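Local structure of succinate dehydrogenase subunit B (Mycolicibacterium smegmatis MC2 51, 6LUM) at residues A178-S183 with F194-I199; W228-T233 with E252-L257. The protein probably serves as the iron-sulfur subunit of succinate dehydrogenase, relaying electrons through its [2Fe-2S], [4Fe-4S] and [3Fe-4S] clusters toward the quinone and the heme-bearing membrane subunits. All coordinates share one frame; numbering follows the deposited sequence.

Interaction 1 of 2, residues A178-S183 with F194-I199. With SF4 (iron/sulfur cluster), chain B.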
loop_
_atom_site.group_PDB
_atom_site.type_symbol
_atom_site.label_atom_id
_atom_site.label_comp_id
_atom_site.label_asym_id
_atom_site.label_seq_id
_atom_site.Cartn_x
_atom_site.Cartn_y
_atom_site.Cartn_z
ATOM N N ALA J 178 -10.061 -22.553 18.636
ATOM C CA ALA J 178 -10.147 -23.329 17.404
ATOM C C ALA J 178 -11.105 -24.499 17.496
ATOM O O ALA J 178 -11.062 -25.383 16.661
ATOM C CB ALA J 178 -8.780 -23.826 16.948
ATOM N N CYS J 179 -11.991 -24.530 18.481
ATOM C CA CYS J 179 -13.008 -25.568 18.528
ATOM C C CYS J 179 -13.990 -25.459 17.378
ATOM O O CYS J 179 -14.725 -26.408 17.118
ATOM C CB CYS J 179 -13.775 -25.508 19.845
ATOM S SG CYS J 179 -13.022 -26.325 21.232
ATOM N N CYS J 180 -14.028 -24.322 16.699
ATOM C CA CYS J 180 -14.954 -24.058 15.610
ATOM C C CYS J 180 -14.319 -24.343 14.261
ATOM O O CYS J 180 -14.879 -25.087 13.455
ATOM C CB CYS J 180 -15.419 -22.607 15.676
ATOM S SG CYS J 180 -14.179 -21.437 15.179
ATOM N N THR J 181 -13.142 -23.771 14.013
ATOM C CA THR J 181 -12.470 -23.962 12.737
ATOM C C THR J 181 -12.146 -25.416 12.487
ATOM O O THR J 181 -12.146 -25.864 11.340
ATOM C CB THR J 181 -11.201 -23.131 12.692
ATOM O OG1 THR J 181 -11.473 -21.837 13.218
ATOM C CG2 THR J 181 -10.752 -22.962 11.307
ATOM N N THR J 182 -11.866 -26.173 13.532
ATOM C CA THR J 182 -11.543 -27.576 13.386
ATOM C C THR J 182 -12.761 -28.462 13.510
ATOM O O THR J 182 -12.624 -29.648 13.803
ATOM C CB THR J 182 -10.485 -27.982 14.401
ATOM O OG1 THR J 182 -10.976 -27.731 15.710
ATOM C CG2 THR J 182 -9.236 -27.186 14.193
ATOM N N SER J 183 -13.951 -27.909 13.311
ATOM C CA SER J 183 -15.150 -28.698 13.097
ATOM C C SER J 183 -15.830 -28.332 11.793
ATOM O O SER J 183 -16.925 -28.819 11.526
ATOM C CB SER J 183 -16.118 -28.525 14.254
ATOM O OG SER J 183 -16.558 -27.198 14.317
ATOM N N PHE J 194 -10.671 -19.575 5.156
ATOM C CA PHE J 194 -10.232 -18.832 6.330
ATOM C C PHE J 194 -10.664 -19.536 7.602
ATOM O O PHE J 194 -9.836 -19.993 8.391
ATOM C CB PHE J 194 -10.790 -17.417 6.296
ATOM C CG PHE J 194 -9.915 -16.449 5.586
ATOM C CD1 PHE J 194 -8.581 -16.349 5.898
ATOM C CD2 PHE J 194 -10.427 -15.636 4.603
ATOM C CE1 PHE J 194 -7.776 -15.459 5.242
ATOM C CE2 PHE J 194 -9.625 -14.750 3.948
ATOM C CZ PHE J 194 -8.300 -14.658 4.267
ATOM N N GLY J 195 -11.962 -19.635 7.814
ATOM C CA GLY J 195 -12.482 -20.361 8.933
ATOM C C GLY J 195 -13.446 -19.534 9.736
ATOM O O GLY J 195 -13.453 -18.299 9.695
ATOM N N PRO J 196 -14.287 -20.217 10.497
ATOM C CA PRO J 196 -15.225 -19.508 11.363
ATOM C C PRO J 196 -14.564 -18.525 12.305
ATOM O O PRO J 196 -15.110 -17.447 12.533
ATOM C CB PRO J 196 -15.899 -20.649 12.120
ATOM C CG PRO J 196 -15.689 -21.817 11.312
ATOM C CD PRO J 196 -14.448 -21.668 10.572
ATOM N N ALA J 197 -13.401 -18.855 12.859
ATOM C CA ALA J 197 -12.802 -18.012 13.884
ATOM C C ALA J 197 -12.220 -16.745 13.294
ATOM O O ALA J 197 -12.338 -15.666 13.882
ATOM C CB ALA J 197 -11.726 -18.781 14.630
ATOM N N ALA J 198 -11.566 -16.854 12.141
ATOM C CA ALA J 198 -11.096 -15.666 11.452
ATOM C C ALA J 198 -12.259 -14.790 11.036
ATOM O O ALA J 198 -12.186 -13.564 11.130
ATOM C CB ALA J 198 -10.266 -16.059 10.241
ATOM N N ILE J 199 -13.362 -15.395 10.600
ATOM C CA ILE J 199 -14.494 -14.569 10.203
ATOM C C ILE J 199 -15.155 -13.912 11.409
ATOM O O ILE J 199 -15.653 -12.793 11.308
ATOM C CB ILE J 199 -15.480 -15.403 9.376
ATOM C CG1 ILE J 199 -14.811 -15.817 8.069
ATOM C CG2 ILE J 199 -16.721 -14.616 9.099
ATOM C CD1 ILE J 199 -15.461 -16.957 7.386
HETATM FE FE1 SF4 B . -14.333 -20.505 17.380
HETATM FE FE2 SF4 B . -13.293 -20.959 20.161
HETATM FE FE3 SF4 B . -16.023 -19.726 19.768
HETATM FE FE4 SF4 B . -13.527 -18.160 19.134
HETATM S S1 SF4 B . -14.258 -19.190 20.848
HETATM S S2 SF4 B . -15.284 -18.712 18.052
HETATM S S3 SF4 B . -12.572 -19.933 18.443
HETATM S S4 SF4 B . -15.057 -21.515 19.111
#
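The carbonyl oxygen of Cys180, which has Pro196 CG packed 4.0 Å from it, is gripped by two donors of one residue: Ser183 OG at 2.8 Å and Ser183 N at 3.0 Å. Both reach Cys180 O from the same face of its carbonyl plane, the hydroxyl at a C=O...OG angle of 121°, and together they fix the turn that carries the cysteine. The side chain of the same residue places SG between the backbone N and the carbonyl carbon (chi1 73°), where it binds an iron of the [4Fe-4S] cluster, Cys180 SG to FE1 being 2.4 Å. The sulfur also rests on the start of helix 196-206, with Pro196 CB at 3.6 Å from Cys180 SG and the methyl of Ala197 close by. Ala197 N lies at a similar range, and this helix N terminus would tend to ease negative charge on the thiolate. Thr181 splits its branches over the start of helix 196-206. Its OG1 approaches Ala197 CB at 3.4 Å, while CG2, anti to the backbone N, lies 3.9 Å from Gly195 CA, at the N-cap position. Pro196 CD settles against Thr181 CA, 3.7 Å away, and the two side chains cross obliquely. Phe136 of helix 134-140 touches Thr181 and Ala197, and Cys236 touches Cys180 and Pro196. With Cys174, Cys177 and Cys180 spaced as CxxCxxC and Cys240 followed by Pro241, this is the cluster-binding motif of a bacterial-ferredoxin-like domain, Pro196 also lining the [3Fe-4S] pocket.

Interaction 2 of 2, residues W228-T233 with E252-L257. With F3S (Fe3-s4 cluster), chain C; HEM (protoporphyrin IX containing Fe), chain D.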
loop_
_atom_site.group_PDB
_atom_site.type_symbol
_atom_site.label_atom_id
_atom_site.label_comp_id
_atom_site.label_asym_id
_atom_site.label_seq_id
_atom_site.Cartn_x
_atom_site.Cartn_y
_atom_site.Cartn_z
ATOM N N TRP J 228 -17.779 -17.008 1.199
ATOM C CA TRP J 228 -18.714 -17.690 0.316
ATOM C C TRP J 228 -18.514 -19.191 0.284
ATOM O O TRP J 228 -19.266 -19.878 -0.406
ATOM C CB TRP J 228 -18.601 -17.147 -1.109
ATOM C CG TRP J 228 -18.697 -15.677 -1.212
ATOM C CD1 TRP J 228 -17.738 -14.839 -1.651
ATOM C CD2 TRP J 228 -19.817 -14.865 -0.876
ATOM N NE1 TRP J 228 -18.179 -13.552 -1.604
ATOM C CE2 TRP J 228 -19.460 -13.544 -1.128
ATOM C CE3 TRP J 228 -21.086 -15.127 -0.376
ATOM C CZ2 TRP J 228 -20.322 -12.494 -0.907
ATOM C CZ3 TRP J 228 -21.931 -14.087 -0.158
ATOM C CH2 TRP J 228 -21.555 -12.791 -0.421
ATOM N N ARG J 229 -17.517 -19.711 0.988
ATOM C CA ARG J 229 -17.291 -21.141 1.097
ATOM C C ARG J 229 -17.998 -21.762 2.283
ATOM O O ARG J 229 -17.886 -22.967 2.484
ATOM C CB ARG J 229 -15.803 -21.433 1.200
ATOM C CG ARG J 229 -15.036 -21.072 -0.022
ATOM C CD ARG J 229 -13.711 -21.781 -0.069
ATOM N NE ARG J 229 -13.853 -23.222 0.025
ATOM C CZ ARG J 229 -12.837 -24.068 -0.053
ATOM N NH1 ARG J 229 -11.614 -23.609 -0.233
ATOM N NH2 ARG J 229 -13.039 -25.368 0.050
ATOM N N CYS J 230 -18.697 -20.980 3.082
ATOM C CA CYS J 230 -19.479 -21.543 4.163
ATOM C C CYS J 230 -20.681 -22.259 3.580
ATOM O O CYS J 230 -21.487 -21.652 2.873
ATOM C CB CYS J 230 -19.917 -20.445 5.123
ATOM S SG CYS J 230 -20.876 -20.997 6.517
ATOM N N ARG J 231 -20.800 -23.552 3.860
ATOM C CA ARG J 231 -21.928 -24.345 3.403
ATOM C C ARG J 231 -23.055 -24.376 4.410
ATOM O O ARG J 231 -23.855 -25.311 4.405
ATOM C CB ARG J 231 -21.467 -25.754 3.061
ATOM C CG ARG J 231 -20.470 -25.802 1.927
ATOM C CD ARG J 231 -21.143 -25.801 0.571
ATOM N NE ARG J 231 -21.607 -24.481 0.176
ATOM C CZ ARG J 231 -20.884 -23.614 -0.512
ATOM N NH1 ARG J 231 -19.661 -23.928 -0.890
ATOM N NH2 ARG J 231 -21.382 -22.432 -0.817
ATOM N N THR J 232 -23.133 -23.370 5.271
ATOM C CA THR J 232 -24.200 -23.204 6.253
ATOM C C THR J 232 -24.391 -24.464 7.082
ATOM O O THR J 232 -25.500 -24.841 7.448
ATOM C CB THR J 232 -25.497 -22.775 5.584
ATOM O OG1 THR J 232 -25.223 -21.666 4.732
ATOM C CG2 THR J 232 -26.450 -22.267 6.602
ATOM N N THR J 233 -23.301 -25.154 7.353
ATOM C CA THR J 233 -23.266 -26.065 8.471
ATOM C C THR J 233 -23.072 -25.245 9.739
ATOM O O THR J 233 -22.365 -24.210 9.742
ATOM C CB THR J 233 -22.131 -27.069 8.326
ATOM O OG1 THR J 233 -22.066 -27.566 6.995
ATOM C CG2 THR J 233 -22.359 -28.181 9.219
ATOM N N GLU J 252 -24.072 -12.344 8.927
ATOM C CA GLU J 252 -24.056 -10.888 8.906
ATOM C C GLU J 252 -22.961 -10.356 8.005
ATOM O O GLU J 252 -23.151 -9.336 7.343
ATOM C CB GLU J 252 -23.890 -10.344 10.310
ATOM C CG GLU J 252 -25.028 -10.690 11.216
ATOM C CD GLU J 252 -24.961 -9.951 12.525
ATOM O OE1 GLU J 252 -24.288 -8.905 12.576
ATOM O OE2 GLU J 252 -25.579 -10.407 13.506
ATOM N N VAL J 253 -21.816 -11.031 7.946
ATOM C CA VAL J 253 -20.794 -10.600 6.996
ATOM C C VAL J 253 -21.253 -10.837 5.560
ATOM O O VAL J 253 -21.025 -10.008 4.671
ATOM C CB VAL J 253 -19.458 -11.297 7.287
ATOM C CG1 VAL J 253 -18.451 -10.920 6.248
ATOM C CG2 VAL J 253 -18.962 -10.912 8.649
ATOM N N LYS J 254 -21.923 -11.961 5.308
ATOM C CA LYS J 254 -22.458 -12.217 3.973
ATOM C C LYS J 254 -23.457 -11.151 3.561
ATOM O O LYS J 254 -23.450 -10.692 2.419
ATOM C CB LYS J 254 -23.127 -13.583 3.927
ATOM C CG LYS J 254 -22.237 -14.711 3.524
ATOM C CD LYS J 254 -22.851 -15.994 3.975
ATOM C CE LYS J 254 -22.124 -17.173 3.434
ATOM N NZ LYS J 254 -22.807 -18.397 3.871
ATOM N N ARG J 255 -24.340 -10.758 4.470
ATOM C CA ARG J 255 -25.348 -9.765 4.130
ATOM C C ARG J 255 -24.748 -8.379 3.997
ATOM O O ARG J 255 -25.234 -7.575 3.204
ATOM C CB ARG J 255 -26.457 -9.776 5.164
ATOM C CG ARG J 255 -27.376 -10.941 4.998
ATOM C CD ARG J 255 -28.183 -11.174 6.223
ATOM N NE ARG J 255 -28.962 -10.005 6.576
ATOM C CZ ARG J 255 -30.178 -9.763 6.114
ATOM N NH1 ARG J 255 -30.745 -10.609 5.280
ATOM N NH2 ARG J 255 -30.823 -8.673 6.485
ATOM N N ALA J 256 -23.691 -8.077 4.748
ATOM C CA ALA J 256 -22.965 -6.837 4.532
ATOM C C ALA J 256 -22.253 -6.815 3.196
ATOM O O ALA J 256 -21.973 -5.736 2.680
ATOM C CB ALA J 256 -21.953 -6.620 5.647
ATOM N N LEU J 257 -21.920 -7.976 2.642
ATOM C CA LEU J 257 -21.357 -8.001 1.295
ATOM C C LEU J 257 -22.433 -7.967 0.218
ATOM O O LEU J 257 -22.188 -7.449 -0.873
ATOM C CB LEU J 257 -20.481 -9.234 1.110
ATOM C CG LEU J 257 -19.062 -9.156 1.647
ATOM C CD1 LEU J 257 -18.437 -10.511 1.631
ATOM C CD2 LEU J 257 -18.260 -8.215 0.811
HETATM FE FE1 F3S C . -18.217 -24.590 8.628
HETATM FE FE3 F3S C . -20.366 -22.656 7.690
HETATM FE FE4 F3S C . -19.957 -23.147 10.637
HETATM S S1 F3S C . -19.137 -24.187 6.678
HETATM S S2 F3S C . -18.759 -24.988 10.713
HETATM S S3 F3S C . -18.651 -22.490 9.024
HETATM S S4 F3S C . -21.620 -22.309 9.463
HETATM C CHA HEM D . -26.890 -26.552 -4.455
HETATM C CHB HEM D . -27.818 -29.372 -8.215
HETATM C CHC HEM D . -32.450 -28.227 -7.655
HETATM C CHD HEM D . -31.517 -25.193 -4.064
HETATM C C1A HEM D . -26.755 -27.494 -5.439
HETATM C C2A HEM D . -25.594 -28.304 -5.699
HETATM C C3A HEM D . -25.855 -29.076 -6.734
HETATM C C4A HEM D . -27.182 -28.783 -7.170
HETATM C CMA HEM D . -24.923 -30.107 -7.380
HETATM C CAA HEM D . -24.281 -28.289 -4.914
HETATM C CBA HEM D . -24.509 -28.820 -3.516
HETATM C CGA HEM D . -23.359 -28.380 -2.671
HETATM O O1A HEM D . -23.269 -28.827 -1.513
HETATM O O2A HEM D . -22.537 -27.575 -3.154
HETATM C C1B HEM D . -29.148 -29.213 -8.430
HETATM C C2B HEM D . -29.841 -29.619 -9.610
HETATM C C3B HEM D . -31.119 -29.298 -9.418
HETATM C C4B HEM D . -31.257 -28.675 -8.150
HETATM C CMB HEM D . -29.146 -30.306 -10.799
HETATM C CAB HEM D . -32.342 -29.461 -10.311
HETATM C CBB HEM D . -32.177 -29.699 -11.596
HETATM C C1C HEM D . -32.614 -27.347 -6.627
HETATM C C2C HEM D . -33.869 -26.879 -6.139
HETATM C C3C HEM D . -33.637 -26.036 -5.153
HETATM C C4C HEM D . -32.211 -25.947 -4.968
HETATM C CMC HEM D . -35.245 -27.291 -6.674
HETATM C CAC HEM D . -34.758 -25.333 -4.381
HETATM C CBC HEM D . -34.533 -24.342 -3.526
HETATM C C1D HEM D . -30.157 -25.236 -3.919
HETATM C C2D HEM D . -29.346 -24.340 -3.138
HETATM C C3D HEM D . -28.090 -24.728 -3.261
HETATM C C4D HEM D . -28.035 -25.877 -4.111
HETATM C CMD HEM D . -29.840 -23.142 -2.312
HETATM C CAD HEM D . -26.873 -24.081 -2.612
HETATM C CBD HEM D . -26.452 -24.991 -1.481
HETATM C CGD HEM D . -25.274 -24.377 -0.811
HETATM O O1D HEM D . -24.721 -23.417 -1.393
HETATM O O2D HEM D . -24.906 -24.846 0.292
HETATM N NA HEM D . -27.720 -27.814 -6.359
HETATM N NB HEM D . -30.029 -28.630 -7.553
HETATM N NC HEM D . -31.615 -26.767 -5.893
HETATM N ND HEM D . -29.321 -26.163 -4.506
HETATM FE FE HEM D . -29.663 -27.286 -6.136
#
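Lys254 runs past the Trp228 indole in the opposite direction to it and reaches on to the backbone of Cys230. Its CB lies 4.3 Å from Trp228 CZ3, and CG comes closer, 3.7 Å from the same ring carbon. CD then moves off the ring, farther from CZ3 than CG is. The chain stays extended, with CE anti (chi3 172°) and 4.3 Å from Cys230 CB. The terminal NZ stands 3.7 Å from Cys230 O, a long approach, with Thr232 OG1 a little farther off; Asp98 of subunit C gives it a long, weak ion pair. Leu257, one turn along the helix, sets CD1 3.7 Å from Trp228 CZ2, so the six-membered ring meets both helix residues obliquely, while Trp228 NE1 bonds to Asn222 OD1. Cys230 SG, anti to its backbone N, binds FE3 of the [3Fe-4S] cluster at 2.1 Å. Next to it, Arg231 bends at chi2 and again at chi3 (78°), the second turn bringing NE to the heme propionate O2D in a weak bond of 3.3 Å. Subunit D adds Trp48, which packs on both Trp228 and Lys254. Arg231 faces the propionate, where its charge is probably offset. Lys254 NZ, 4.2 Å from Cys230 SG, would probably help stabilise the reduced cluster, an effect tempered by the weak Asp98 pair, where electrons are expected to leave for the membrane subunits.

Overall arrangement
Followed from the N terminus, the chain passes the [2Fe-2S] region before interaction 1 closes a loop of ten residues, including helix 185-188, between 178-183 and 194-199. The rest of helix 196-206 and helix 214-221 follow. Interaction 2 then brings 228-233 against helix 246-258, closing eighteen residues that contain helix 235-239 and the first part of helix 246-258. The two loops lie in series, neither nested nor crossing, with contact centres 13 Å apart and nearest atoms about 4 Å apart without touching. The [3Fe-4S] cluster is lined by residues of both. Interaction 1 ties cluster loop to helix; interaction 2 joins the loop bearing Cys230 to helix 246-258, beside subunits C and D.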